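Local coordinates for protein triphenylmethane reductase (Citrobacter sp., PDB 2JL1) that binds NADP(H) in a Rossmann-type domain and probably uses it to reduce triphenylmethane dyes, a reaction of interest for bioremediation, at residues D53-P57 with Q86-V90; G98-I102 with N132-T136; N140-D145 with S172-L178; G159-N164 with V221-S227. All blocks are in the same frame, centred on the assembly; numbering follows the deposited sequence.

Interaction 1: D53-P57 with Q86-V90; sequences DYNQP and QHANV. With NAP (NADP nicotinamide-adenine-dinucleotide phosphate), chain B.
This contact forms the adenine end of the NADP site in the Rossmann-type fold, where the loop after strand 48-51 lies against helix 80-96. Asp53 to Gln56 make a type I beta turn, closed by Gln56 N to Asp53 O at 2.7 Å. Asp53, with chi1 t, also forms an Asx turn: its OD1 accepts from Asn55 N at 2.9 Å. Asp53 OD1 also accepts from NAP N6A at 3.1 Å, while Tyr54 N donates to NAP N1A at 2.9 Å. One acceptor and one donor thus read the adenine edge, and an acidic residue suits the amino group. Gln56 is the N-cap of helix 57-63, which Pro57 begins; in the first turn of a helix proline's missing N-H costs no helical hydrogen bond.

The register sets Tyr54 CA 5.1 Å from Gln86 CA and Pro57 CA 5.9 Å from Asn89 CA. Tyr54 (m) points toward the helix; its CB lies 3.7 Å from Gln86 CB and its CD1 3.5 Å from Val90 CG2 (Val90 is t). NAP N1A lies over one face of the Tyr54 ring, and Tyr54 OH hydrogen-bonds to Thr6, so an amphipathic aromatic fits here. Elsewhere on the helix, Ala88 packs on Ile84 and Asn89 on Val85 of the second subunit. Pro57 CG rests 4.0 Å from Asn89 CG. Asn89 (m) ties loop to helix: its ND2 donates to Tyr54 O at 3.2 Å, nearly straight at 174°.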
# COMPACT_ATOMS: atom_id res chain seq x y z
N ASP A 53 -13.89 7.74 -14.27
CA ASP A 53 -14.08 8.26 -12.93
C ASP A 53 -13.58 7.23 -11.91
O ASP A 53 -14.06 6.10 -11.91
CB ASP A 53 -15.57 8.57 -12.72
CG ASP A 53 -15.85 9.27 -11.39
OD1 ASP A 53 -15.10 9.07 -10.40
OD2 ASP A 53 -16.84 10.02 -11.35
N TYR A 54 -12.63 7.62 -11.04
CA TYR A 54 -12.00 6.69 -10.07
C TYR A 54 -12.99 6.08 -9.08
O TYR A 54 -12.70 5.10 -8.43
CB TYR A 54 -10.87 7.34 -9.26
CG TYR A 54 -9.84 8.09 -10.05
CD1 TYR A 54 -9.57 7.80 -11.39
CD2 TYR A 54 -9.12 9.12 -9.44
CE1 TYR A 54 -8.63 8.52 -12.11
CE2 TYR A 54 -8.16 9.84 -10.13
CZ TYR A 54 -7.93 9.55 -11.46
OH TYR A 54 -6.97 10.27 -12.13
N ASN A 55 -14.16 6.70 -8.98
CA ASN A 55 -15.26 6.19 -8.18
C ASN A 55 -16.10 5.13 -8.92
O ASN A 55 -16.97 4.49 -8.32
CB ASN A 55 -16.17 7.34 -7.75
CG ASN A 55 -15.47 8.31 -6.81
OD1 ASN A 55 -15.62 9.53 -6.94
ND2 ASN A 55 -14.71 7.77 -5.87
N GLN A 56 -15.82 4.94 -10.21
CA GLN A 56 -16.65 4.09 -11.07
C GLN A 56 -15.82 3.05 -11.83
O GLN A 56 -15.40 3.29 -12.96
CB GLN A 56 -17.46 4.96 -12.05
CG GLN A 56 -18.43 5.97 -11.38
CD GLN A 56 -19.08 6.96 -12.35
OE1 GLN A 56 -19.41 8.09 -11.97
NE2 GLN A 56 -19.26 6.56 -13.61
N PRO A 57 -15.58 1.88 -11.21
CA PRO A 57 -14.80 0.78 -11.80
C PRO A 57 -15.14 0.44 -13.26
O PRO A 57 -14.24 0.18 -14.07
CB PRO A 57 -15.11 -0.40 -10.87
CG PRO A 57 -15.30 0.26 -9.54
CD PRO A 57 -16.04 1.53 -9.84
N GLN A 86 -9.99 4.64 -4.26
CA GLN A 86 -10.04 5.12 -5.65
C GLN A 86 -8.84 4.62 -6.43
O GLN A 86 -8.98 4.08 -7.55
CB GLN A 86 -10.08 6.65 -5.69
CG GLN A 86 -11.42 7.23 -5.21
CD GLN A 86 -11.41 8.74 -5.19
OE1 GLN A 86 -10.35 9.37 -5.22
NE2 GLN A 86 -12.60 9.34 -5.14
N HIS A 87 -7.66 4.77 -5.84
CA HIS A 87 -6.42 4.30 -6.46
C HIS A 87 -6.45 2.80 -6.65
O HIS A 87 -6.00 2.31 -7.67
CB HIS A 87 -5.21 4.73 -5.62
CG HIS A 87 -4.86 6.19 -5.75
ND1 HIS A 87 -3.62 6.68 -5.41
CD2 HIS A 87 -5.57 7.25 -6.19
CE1 HIS A 87 -3.58 7.98 -5.64
NE2 HIS A 87 -4.75 8.35 -6.12
N ALA A 88 -6.97 2.05 -5.68
CA ALA A 88 -7.05 0.59 -5.84
C ALA A 88 -7.95 0.20 -7.02
O ALA A 88 -7.62 -0.73 -7.76
CB ALA A 88 -7.50 -0.10 -4.57
N ASN A 89 -9.07 0.91 -7.19
CA ASN A 89 -9.95 0.72 -8.36
C ASN A 89 -9.22 0.99 -9.66
O ASN A 89 -9.41 0.26 -10.64
CB ASN A 89 -11.17 1.65 -8.31
CG ASN A 89 -12.16 1.31 -7.22
OD1 ASN A 89 -12.23 0.18 -6.73
ND2 ASN A 89 -12.96 2.32 -6.85
N VAL A 90 -8.41 2.06 -9.70
CA VAL A 90 -7.65 2.40 -10.91
C VAL A 90 -6.70 1.26 -11.31
O VAL A 90 -6.69 0.81 -12.46
CB VAL A 90 -6.86 3.73 -10.76
CG1 VAL A 90 -5.92 3.94 -11.93
CG2 VAL A 90 -7.84 4.90 -10.66
PA NAP B . -5.56 19.24 -9.94
O1A NAP B . -6.32 19.58 -8.71
O2A NAP B . -5.41 20.34 -10.92
O5B NAP B . -6.19 17.97 -10.68
C5B NAP B . -6.73 16.85 -10.01
C4B NAP B . -7.35 16.02 -11.11
O4B NAP B . -7.95 14.84 -10.58
C3B NAP B . -8.45 16.84 -11.79
O3B NAP B . -8.32 16.74 -13.19
C2B NAP B . -9.72 16.17 -11.36
O2B NAP B . -10.66 16.17 -12.39
C1B NAP B . -9.25 14.75 -11.13
N9A NAP B . -10.22 14.03 -10.30
C8A NAP B . -10.74 14.40 -9.08
N7A NAP B . -11.60 13.44 -8.69
C5A NAP B . -11.66 12.49 -9.65
C6A NAP B . -12.39 11.30 -9.76
N6A NAP B . -13.24 10.92 -8.80
N1A NAP B . -12.23 10.52 -10.88
C2A NAP B . -11.37 10.91 -11.88
N3A NAP B . -10.64 12.08 -11.77
C4A NAP B . -10.80 12.85 -10.66
O3 NAP B . -4.10 18.71 -9.47
PN NAP B . -2.64 18.96 -10.10
O1N NAP B . -2.74 18.67 -11.54
O2N NAP B . -2.13 20.28 -9.65
O5D NAP B . -1.77 17.73 -9.42
C5D NAP B . -2.05 16.39 -9.78
C4D NAP B . -2.09 15.42 -8.59
O4D NAP B . -0.90 15.55 -7.84
C3D NAP B . -3.24 15.72 -7.62
O3D NAP B . -4.43 15.01 -7.88
C2D NAP B . -2.68 15.37 -6.26
O2D NAP B . -2.89 14.02 -5.87
C1D NAP B . -1.19 15.54 -6.45
N1N NAP B . -0.78 16.79 -5.77
C2N NAP B . 0.55 16.99 -5.61
C3N NAP B . 1.00 18.10 -4.94
C7N NAP B . 2.44 18.32 -4.75
O7N NAP B . 2.81 19.56 -4.16
N7N NAP B . 3.27 17.32 -5.09
C4N NAP B . 0.08 19.08 -4.52
C5N NAP B . -1.26 18.91 -4.77
C6N NAP B . -1.69 17.71 -5.36
P2B NAP B . -11.80 17.30 -12.51
O1X NAP B . -11.31 18.34 -13.49
O2X NAP B . -12.09 17.97 -11.17
O3X NAP B . -13.03 16.58 -13.02

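Interaction 2: G98-I102 with N132-T136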
# COMPACT_ATOMS: atom_id res chain seq x y z
N GLY A 98 -5.45 -5.01 -19.33
CA GLY A 98 -4.22 -5.45 -19.98
C GLY A 98 -3.29 -4.32 -20.40
O GLY A 98 -2.57 -4.42 -21.41
N VAL A 99 -3.31 -3.23 -19.63
CA VAL A 99 -2.40 -2.09 -19.82
C VAL A 99 -0.97 -2.63 -19.80
O VAL A 99 -0.62 -3.43 -18.93
CB VAL A 99 -2.66 -0.99 -18.76
CG1 VAL A 99 -1.56 0.05 -18.74
CG2 VAL A 99 -4.01 -0.29 -19.01
N LYS A 100 -0.16 -2.25 -20.79
CA LYS A 100 1.18 -2.79 -20.94
C LYS A 100 2.27 -2.06 -20.13
O LYS A 100 3.30 -2.65 -19.81
CB LYS A 100 1.57 -2.81 -22.43
CG LYS A 100 0.70 -3.75 -23.28
CD LYS A 100 0.97 -5.22 -22.95
CE LYS A 100 0.11 -6.16 -23.79
NZ LYS A 100 -1.35 -6.13 -23.40
N HIS A 101 2.04 -0.79 -19.80
CA HIS A 101 3.00 0.01 -19.01
C HIS A 101 2.24 0.99 -18.14
O HIS A 101 1.36 1.68 -18.64
CB HIS A 101 3.99 0.79 -19.92
CG HIS A 101 4.61 -0.04 -21.00
ND1 HIS A 101 5.80 -0.72 -20.83
CD2 HIS A 101 4.20 -0.31 -22.26
CE1 HIS A 101 6.09 -1.38 -21.94
NE2 HIS A 101 5.13 -1.15 -22.82
N ILE A 102 2.57 1.06 -16.86
CA ILE A 102 1.94 2.05 -16.00
C ILE A 102 2.96 2.99 -15.34
O ILE A 102 3.88 2.54 -14.67
CB ILE A 102 1.02 1.37 -14.95
CG1 ILE A 102 0.29 2.41 -14.10
CG2 ILE A 102 1.82 0.42 -14.06
CD1 ILE A 102 -1.11 1.95 -13.71
N ASN A 132 2.06 -6.87 -11.73
CA ASN A 132 3.11 -7.33 -12.66
C ASN A 132 3.21 -6.51 -13.97
O ASN A 132 3.93 -6.90 -14.89
CB ASN A 132 2.94 -8.82 -12.99
CG ASN A 132 3.04 -9.71 -11.76
OD1 ASN A 132 3.86 -9.45 -10.87
ND2 ASN A 132 2.20 -10.75 -11.68
N ILE A 133 2.48 -5.39 -14.06
CA ILE A 133 2.67 -4.47 -15.18
C ILE A 133 3.98 -3.71 -14.98
O ILE A 133 4.23 -3.17 -13.89
CB ILE A 133 1.49 -3.46 -15.34
CG1 ILE A 133 0.13 -4.16 -15.44
CG2 ILE A 133 1.71 -2.55 -16.57
CD1 ILE A 133 -1.09 -3.15 -15.38
N PRO A 134 4.84 -3.66 -16.02
CA PRO A 134 6.04 -2.81 -16.01
C PRO A 134 5.67 -1.40 -15.58
O PRO A 134 4.78 -0.80 -16.19
CB PRO A 134 6.48 -2.80 -17.48
CG PRO A 134 5.95 -4.09 -18.04
CD PRO A 134 4.70 -4.40 -17.29
N TYR A 135 6.34 -0.87 -14.55
CA TYR A 135 5.94 0.40 -13.92
C TYR A 135 7.05 1.44 -14.01
O TYR A 135 8.22 1.11 -14.21
CB TYR A 135 5.57 0.20 -12.43
CG TYR A 135 6.77 -0.22 -11.59
CD1 TYR A 135 7.66 0.73 -11.06
CD2 TYR A 135 7.05 -1.58 -11.39
CE1 TYR A 135 8.77 0.34 -10.31
CE2 TYR A 135 8.17 -1.98 -10.64
CZ TYR A 135 9.02 -1.03 -10.13
OH TYR A 135 10.12 -1.42 -9.42
N THR A 136 6.66 2.70 -13.87
CA THR A 136 7.59 3.77 -13.57
C THR A 136 6.96 4.61 -12.47
O THR A 136 5.88 5.14 -12.65
CB THR A 136 7.87 4.70 -14.77
OG1 THR A 136 8.30 3.94 -15.91
CG2 THR A 136 8.99 5.70 -14.38
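Ile133 pushes its branched side chain under the backbone of the facing segment: its CG2 lies 3.4 Å from Val99 O and 3.6 Å from Lys100 O, and it meets Ile102 CG2 at 3.9 Å. On the same residue, CD1 approaches Val99 CB at 4.3 Å. Branched aliphatic residues suit this buried seam, where two loops turn into strands. Pro134 has no N-H to satisfy, its carbonyl still serves as an acceptor, and its CD packs 3.4 Å from Lys100 O.

Parallel pairing starts beyond these loops. Ile102 bridges to Tyr135, with their CA atoms 4.8 Å apart, and uses both of its backbone polar groups: Ile102 N donates to Pro134 O at 3.0 Å, and Ile102 O accepts from Thr136 N at 2.9 Å. One residue bonded to the two neighbours of its partner is the signature of parallel strands. A CA-H...O contact from Tyr135 CA to Ile102 O, 3.1 Å, supplements it. Gly98, in a Schellman motif, ends the preceding helix with positive phi, easily adopted by glycine; its O accepts from Lys100 NZ at 2.9 Å.

The two strands belong to the beta-alpha-beta unit of strand 101-107, helix 117-130 and strand 135-140 in the Rossmann-type sheet. Ile102 and Tyr135 both pack on Ile128 of the crossover helix, while strands 69-72 and 194-198 flank the pair as its neighbours in the sheet.

Interaction 3: N140-D145 with S172-L178; sequences NALYTD and SVTRNEL. With NAP (NADP nicotinamide-adenine-dinucleotide phosphate), chain B; GOL (glycerol), chain C.
Arg175 NE donates to NAP O2N at 2.7 Å at the nicotinamide end of the Rossmann-type NADP site, arginine suiting the phosphate. Thr144 OG1 and Ser172 OG share a hydrogen bond of 2.7 Å. Asp145 OD1 accepts from Arg175 N at 2.9 Å; its OD2 forms a long salt bridge with Arg175 NH1, 3.8 Å. Tyr143 N donates to NAP O7N (2.9 Å), Tyr143 OH to NAP O5D (2.9 Å), and NAP N7N to Ala141 O (3.1 Å).

Thr144 N donates to Val173 O (3.1 Å) and Val173 N to Leu142 O (3.2 Å), making a single bridge between Tyr143 and Val173. Thr174 N-caps helix 175-186, its OG1 (chi1 p) accepting from Glu177 N at 3.2 Å.

Small Ala141 sets its CB 4.0 Å from Val173 CG2. Tyr143 (m) puts CE1 3.5 Å from Leu178 CD1; NAP covers one ring face, and on the opposite face Arg175 CG makes a CH-pi contact 3.6 Å from the centroid.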
# COMPACT_ATOMS: atom_id res chain seq x y z
N ASN A 140 7.06 12.62 -7.41
CA ASN A 140 7.17 14.06 -7.58
C ASN A 140 7.46 14.77 -6.27
O ASN A 140 6.97 14.37 -5.23
CB ASN A 140 5.90 14.64 -8.22
CG ASN A 140 5.75 14.26 -9.68
OD1 ASN A 140 6.70 13.80 -10.33
ND2 ASN A 140 4.55 14.42 -10.20
N ALA A 141 8.25 15.85 -6.35
CA ALA A 141 8.37 16.82 -5.27
C ALA A 141 7.07 17.61 -5.08
O ALA A 141 6.19 17.61 -5.95
CB ALA A 141 9.50 17.82 -5.60
N LEU A 142 6.95 18.29 -3.94
CA LEU A 142 5.98 19.37 -3.82
C LEU A 142 6.13 20.34 -5.00
O LEU A 142 7.24 20.54 -5.49
CB LEU A 142 6.18 20.11 -2.51
CG LEU A 142 6.07 19.28 -1.22
CD1 LEU A 142 6.48 20.18 -0.03
CD2 LEU A 142 4.62 18.74 -1.06
N TYR A 143 5.01 20.92 -5.45
CA TYR A 143 5.02 21.90 -6.54
C TYR A 143 5.54 23.26 -6.09
O TYR A 143 5.04 23.81 -5.13
CB TYR A 143 3.61 22.10 -7.13
CG TYR A 143 2.94 20.85 -7.66
CD1 TYR A 143 3.67 19.86 -8.29
CD2 TYR A 143 1.55 20.69 -7.56
CE1 TYR A 143 3.04 18.68 -8.79
CE2 TYR A 143 0.91 19.54 -8.05
CZ TYR A 143 1.67 18.55 -8.68
OH TYR A 143 1.07 17.44 -9.18
N THR A 144 6.54 23.79 -6.79
CA THR A 144 6.99 25.17 -6.56
C THR A 144 5.80 26.13 -6.70
O THR A 144 5.71 27.12 -5.98
CB THR A 144 8.07 25.53 -7.57
OG1 THR A 144 9.14 24.60 -7.43
CG2 THR A 144 8.61 26.96 -7.36
N ASP A 145 4.87 25.79 -7.61
CA ASP A 145 3.67 26.61 -7.91
C ASP A 145 2.78 26.80 -6.69
O ASP A 145 2.03 27.76 -6.63
CB ASP A 145 2.79 25.99 -9.03
CG ASP A 145 3.60 25.36 -10.15
OD1 ASP A 145 4.43 24.46 -9.88
OD2 ASP A 145 3.38 25.72 -11.33
N SER A 172 11.30 21.68 -4.00
CA SER A 172 10.17 21.75 -4.95
C SER A 172 10.59 21.91 -6.41
O SER A 172 11.66 22.41 -6.72
CB SER A 172 9.21 22.88 -4.56
OG SER A 172 9.79 24.17 -4.80
N VAL A 173 9.74 21.45 -7.32
CA VAL A 173 9.95 21.74 -8.74
C VAL A 173 8.58 22.08 -9.34
O VAL A 173 7.55 21.64 -8.83
CB VAL A 173 10.60 20.57 -9.50
CG1 VAL A 173 12.07 20.36 -9.09
CG2 VAL A 173 9.81 19.30 -9.27
N THR A 174 8.57 22.85 -10.42
CA THR A 174 7.32 23.32 -11.04
C THR A 174 6.53 22.13 -11.65
O THR A 174 7.11 21.12 -12.06
CB THR A 174 7.57 24.37 -12.12
OG1 THR A 174 8.35 23.79 -13.17
CG2 THR A 174 8.33 25.63 -11.56
N ARG A 175 5.21 22.27 -11.68
CA ARG A 175 4.34 21.30 -12.38
C ARG A 175 4.79 21.12 -13.80
O ARG A 175 4.75 20.01 -14.33
CB ARG A 175 2.91 21.80 -12.45
CG ARG A 175 2.09 21.52 -11.26
CD ARG A 175 0.64 21.79 -11.60
NE ARG A 175 -0.07 21.95 -10.34
CZ ARG A 175 -0.32 23.12 -9.77
NH1 ARG A 175 0.04 24.24 -10.39
NH2 ARG A 175 -0.95 23.16 -8.61
N ASN A 176 5.20 22.22 -14.43
CA ASN A 176 5.66 22.19 -15.81
C ASN A 176 6.81 21.21 -16.01
O ASN A 176 6.75 20.38 -16.90
CB ASN A 176 6.03 23.57 -16.32
CG ASN A 176 6.46 23.53 -17.75
OD1 ASN A 176 7.59 23.89 -18.07
ND2 ASN A 176 5.59 23.04 -18.61
N GLU A 177 7.83 21.30 -15.16
CA GLU A 177 8.98 20.39 -15.27
C GLU A 177 8.65 18.96 -14.90
O GLU A 177 9.17 18.04 -15.51
CB GLU A 177 10.17 20.88 -14.45
CG GLU A 177 10.72 22.21 -14.93
CD GLU A 177 11.88 22.70 -14.09
OE1 GLU A 177 11.73 22.88 -12.85
OE2 GLU A 177 12.91 22.97 -14.71
N LEU A 178 7.77 18.77 -13.92
CA LEU A 178 7.32 17.41 -13.57
C LEU A 178 6.51 16.81 -14.72
O LEU A 178 6.61 15.62 -15.00
CB LEU A 178 6.48 17.43 -12.31
CG LEU A 178 7.29 17.83 -11.09
CD1 LEU A 178 6.36 18.18 -9.91
CD2 LEU A 178 8.32 16.72 -10.76
PA NAP B . -5.56 19.24 -9.94
O1A NAP B . -6.32 19.58 -8.71
O2A NAP B . -5.41 20.34 -10.92
O5B NAP B . -6.19 17.97 -10.68
C5B NAP B . -6.73 16.85 -10.01
C4B NAP B . -7.35 16.02 -11.11
O4B NAP B . -7.95 14.84 -10.58
C3B NAP B . -8.45 16.84 -11.79
O3B NAP B . -8.32 16.74 -13.19
C2B NAP B . -9.72 16.17 -11.36
O2B NAP B . -10.66 16.17 -12.39
C1B NAP B . -9.25 14.75 -11.13
N9A NAP B . -10.22 14.03 -10.30
C8A NAP B . -10.74 14.40 -9.08
N7A NAP B . -11.60 13.44 -8.69
C5A NAP B . -11.66 12.49 -9.65
C6A NAP B . -12.39 11.30 -9.76
N6A NAP B . -13.24 10.92 -8.80
N1A NAP B . -12.23 10.52 -10.88
C2A NAP B . -11.37 10.91 -11.88
N3A NAP B . -10.64 12.08 -11.77
C4A NAP B . -10.80 12.85 -10.66
O3 NAP B . -4.10 18.71 -9.47
PN NAP B . -2.64 18.96 -10.10
O1N NAP B . -2.74 18.67 -11.54
O2N NAP B . -2.13 20.28 -9.65
O5D NAP B . -1.77 17.73 -9.42
C5D NAP B . -2.05 16.39 -9.78
C4D NAP B . -2.09 15.42 -8.59
O4D NAP B . -0.90 15.55 -7.84
C3D NAP B . -3.24 15.72 -7.62
O3D NAP B . -4.43 15.01 -7.88
C2D NAP B . -2.68 15.37 -6.26
O2D NAP B . -2.89 14.02 -5.87
C1D NAP B . -1.19 15.54 -6.45
N1N NAP B . -0.78 16.79 -5.77
C2N NAP B . 0.55 16.99 -5.61
C3N NAP B . 1.00 18.10 -4.94
C7N NAP B . 2.44 18.32 -4.75
O7N NAP B . 2.81 19.56 -4.16
N7N NAP B . 3.27 17.32 -5.09
C4N NAP B . 0.08 19.08 -4.52
C5N NAP B . -1.26 18.91 -4.77
C6N NAP B . -1.69 17.71 -5.36
P2B NAP B . -11.80 17.30 -12.51
O1X NAP B . -11.31 18.34 -13.49
O2X NAP B . -12.09 17.97 -11.17
O3X NAP B . -13.03 16.58 -13.02
C1 GOL C . 13.36 23.60 -9.52
O1 GOL C . 13.12 23.83 -10.89
C2 GOL C . 12.59 24.56 -8.61
O2 GOL C . 11.41 25.09 -9.18
C3 GOL C . 13.48 25.66 -8.04
O3 GOL C . 14.66 25.09 -7.50
O HOH W 1 5.70 13.56 -12.98
O HOH W 2 4.48 25.09 -13.51

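Interaction 4: G159-N164 with V221-S227; sequences GAIVTN and VVHQPVS
Five backbone hydrogen bonds join 159-164 to 221-227, around strands 160-163 and 222-225, which are parallel in direction with axes 4.6 Å apart at 27°: Val222 N to Gly159 O (3.1 Å), Ile161 N to Val222 O (2.8 Å), Gln224 N to Ile161 O (2.8 Å), a weak Thr163 N to Gln224 O (3.3 Å) and Val226 N to Thr163 O (3.0 Å). The register pairs Ala160 with Val222, Ile161 with His223, Val162 with Gln224 and Thr163 with Pro225.

Among side chains, Thr163 OG1 (chi1 p) and His223 NE2 (chi1 t) share a 2.6 Å hydrogen bond; Asp207 holds the other imidazole nitrogen.

Apolar contacts suit beta-branched residues: Ile161 CG1 meets Val221 CG1 at 3.9 Å, and Val162 CG1 meets Val226 CG2 at 3.8 Å. Ile161 packs on helix 206-217 and Val162 on helix 228-237.

Helix ends flank the strands: Gly159 leaves the preceding helix at positive phi, which favours glycine, and Ser227 N-caps helix 228-237. The whole is a two-stranded parallel sheet, separate from the seven-stranded Rossmann-type sheet and away from the cofactor.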
# COMPACT_ATOMS: atom_id res chain seq x y z
N GLY A 159 4.86 43.67 2.13
CA GLY A 159 6.28 43.62 2.49
C GLY A 159 6.73 42.40 3.29
O GLY A 159 7.79 42.43 3.91
N ALA A 160 5.94 41.32 3.28
CA ALA A 160 6.24 40.11 4.05
C ALA A 160 5.67 38.83 3.44
O ALA A 160 4.53 38.80 3.00
CB ALA A 160 5.75 40.23 5.47
N ILE A 161 6.49 37.79 3.44
CA ILE A 161 6.01 36.42 3.25
C ILE A 161 5.94 35.82 4.65
O ILE A 161 6.95 35.77 5.34
CB ILE A 161 7.00 35.58 2.41
CG1 ILE A 161 7.14 36.15 0.99
CG2 ILE A 161 6.56 34.13 2.35
CD1 ILE A 161 8.26 35.47 0.14
N VAL A 162 4.74 35.40 5.06
CA VAL A 162 4.50 34.87 6.41
C VAL A 162 4.32 33.35 6.34
O VAL A 162 3.43 32.84 5.63
CB VAL A 162 3.25 35.57 7.08
CG1 VAL A 162 3.00 35.05 8.50
CG2 VAL A 162 3.44 37.07 7.13
N THR A 163 5.20 32.60 7.00
CA THR A 163 5.12 31.14 7.03
C THR A 163 5.52 30.62 8.39
O THR A 163 6.21 31.30 9.12
CB THR A 163 6.15 30.47 6.07
OG1 THR A 163 7.44 30.45 6.70
CG2 THR A 163 6.26 31.19 4.76
N ASN A 164 5.15 29.39 8.69
CA ASN A 164 5.75 28.70 9.84
C ASN A 164 6.78 27.65 9.42
O ASN A 164 6.96 26.66 10.13
CB ASN A 164 4.66 28.08 10.73
CG ASN A 164 3.70 27.20 9.96
OD1 ASN A 164 3.16 27.61 8.94
ND2 ASN A 164 3.46 25.98 10.46
N VAL A 221 10.83 42.81 0.69
CA VAL A 221 9.91 41.81 1.26
C VAL A 221 10.78 40.96 2.21
O VAL A 221 11.83 40.49 1.81
CB VAL A 221 9.27 40.91 0.14
CG1 VAL A 221 8.39 39.80 0.75
CG2 VAL A 221 8.49 41.74 -0.85
N VAL A 222 10.34 40.79 3.46
CA VAL A 222 11.03 39.90 4.40
C VAL A 222 10.26 38.59 4.57
O VAL A 222 9.05 38.52 4.30
CB VAL A 222 11.27 40.56 5.81
CG1 VAL A 222 12.06 41.86 5.69
CG2 VAL A 222 9.97 40.81 6.53
N HIS A 223 10.95 37.52 4.95
CA HIS A 223 10.26 36.34 5.43
C HIS A 223 10.02 36.55 6.92
O HIS A 223 10.97 36.75 7.67
CB HIS A 223 11.10 35.10 5.18
CG HIS A 223 10.52 33.85 5.77
ND1 HIS A 223 11.32 32.87 6.33
CD2 HIS A 223 9.25 33.43 5.91
CE1 HIS A 223 10.56 31.89 6.77
NE2 HIS A 223 9.30 32.20 6.53
N GLN A 224 8.76 36.49 7.33
CA GLN A 224 8.32 36.69 8.70
C GLN A 224 7.89 35.34 9.26
O GLN A 224 6.85 34.82 8.88
CB GLN A 224 7.16 37.71 8.72
CG GLN A 224 6.67 38.14 10.09
CD GLN A 224 5.46 39.08 10.01
OE1 GLN A 224 5.42 39.98 9.16
NE2 GLN A 224 4.48 38.87 10.89
N PRO A 225 8.70 34.77 10.17
CA PRO A 225 8.49 33.41 10.66
C PRO A 225 7.51 33.45 11.83
O PRO A 225 7.63 34.31 12.71
CB PRO A 225 9.90 32.99 11.11
CG PRO A 225 10.50 34.32 11.65
CD PRO A 225 9.87 35.42 10.82
N VAL A 226 6.49 32.60 11.81
CA VAL A 226 5.50 32.57 12.90
C VAL A 226 5.27 31.13 13.33
O VAL A 226 5.80 30.23 12.71
CB VAL A 226 4.13 33.23 12.50
CG1 VAL A 226 4.30 34.73 12.23
CG2 VAL A 226 3.51 32.53 11.31
N SER A 227 4.49 30.93 14.39
CA SER A 227 4.09 29.60 14.81
C SER A 227 3.04 28.98 13.88
O SER A 227 2.37 29.68 13.12
CB SER A 227 3.58 29.63 16.26
OG SER A 227 2.28 30.20 16.36

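Interaction 3 is the most buried contact, near the chain's centre; the other three are partly buried and lie farther out. Interactions 1 and 3 both touch the NADP, at the adenine and nicotinamide ends, their centres about 25 Å apart, and each combines loop-to-helix packing with polar groups turned to the ligand. Interactions 2 and 4 instead join parallel strands by backbone bonding, the former in the main sheet, the latter in a small separate sheet on the opposite side of the chain's centre, their centres about 45 Å apart. Strand 135-140 leads from interaction 2 into interaction 3, whose segments alternate along the chain with those of interaction 4.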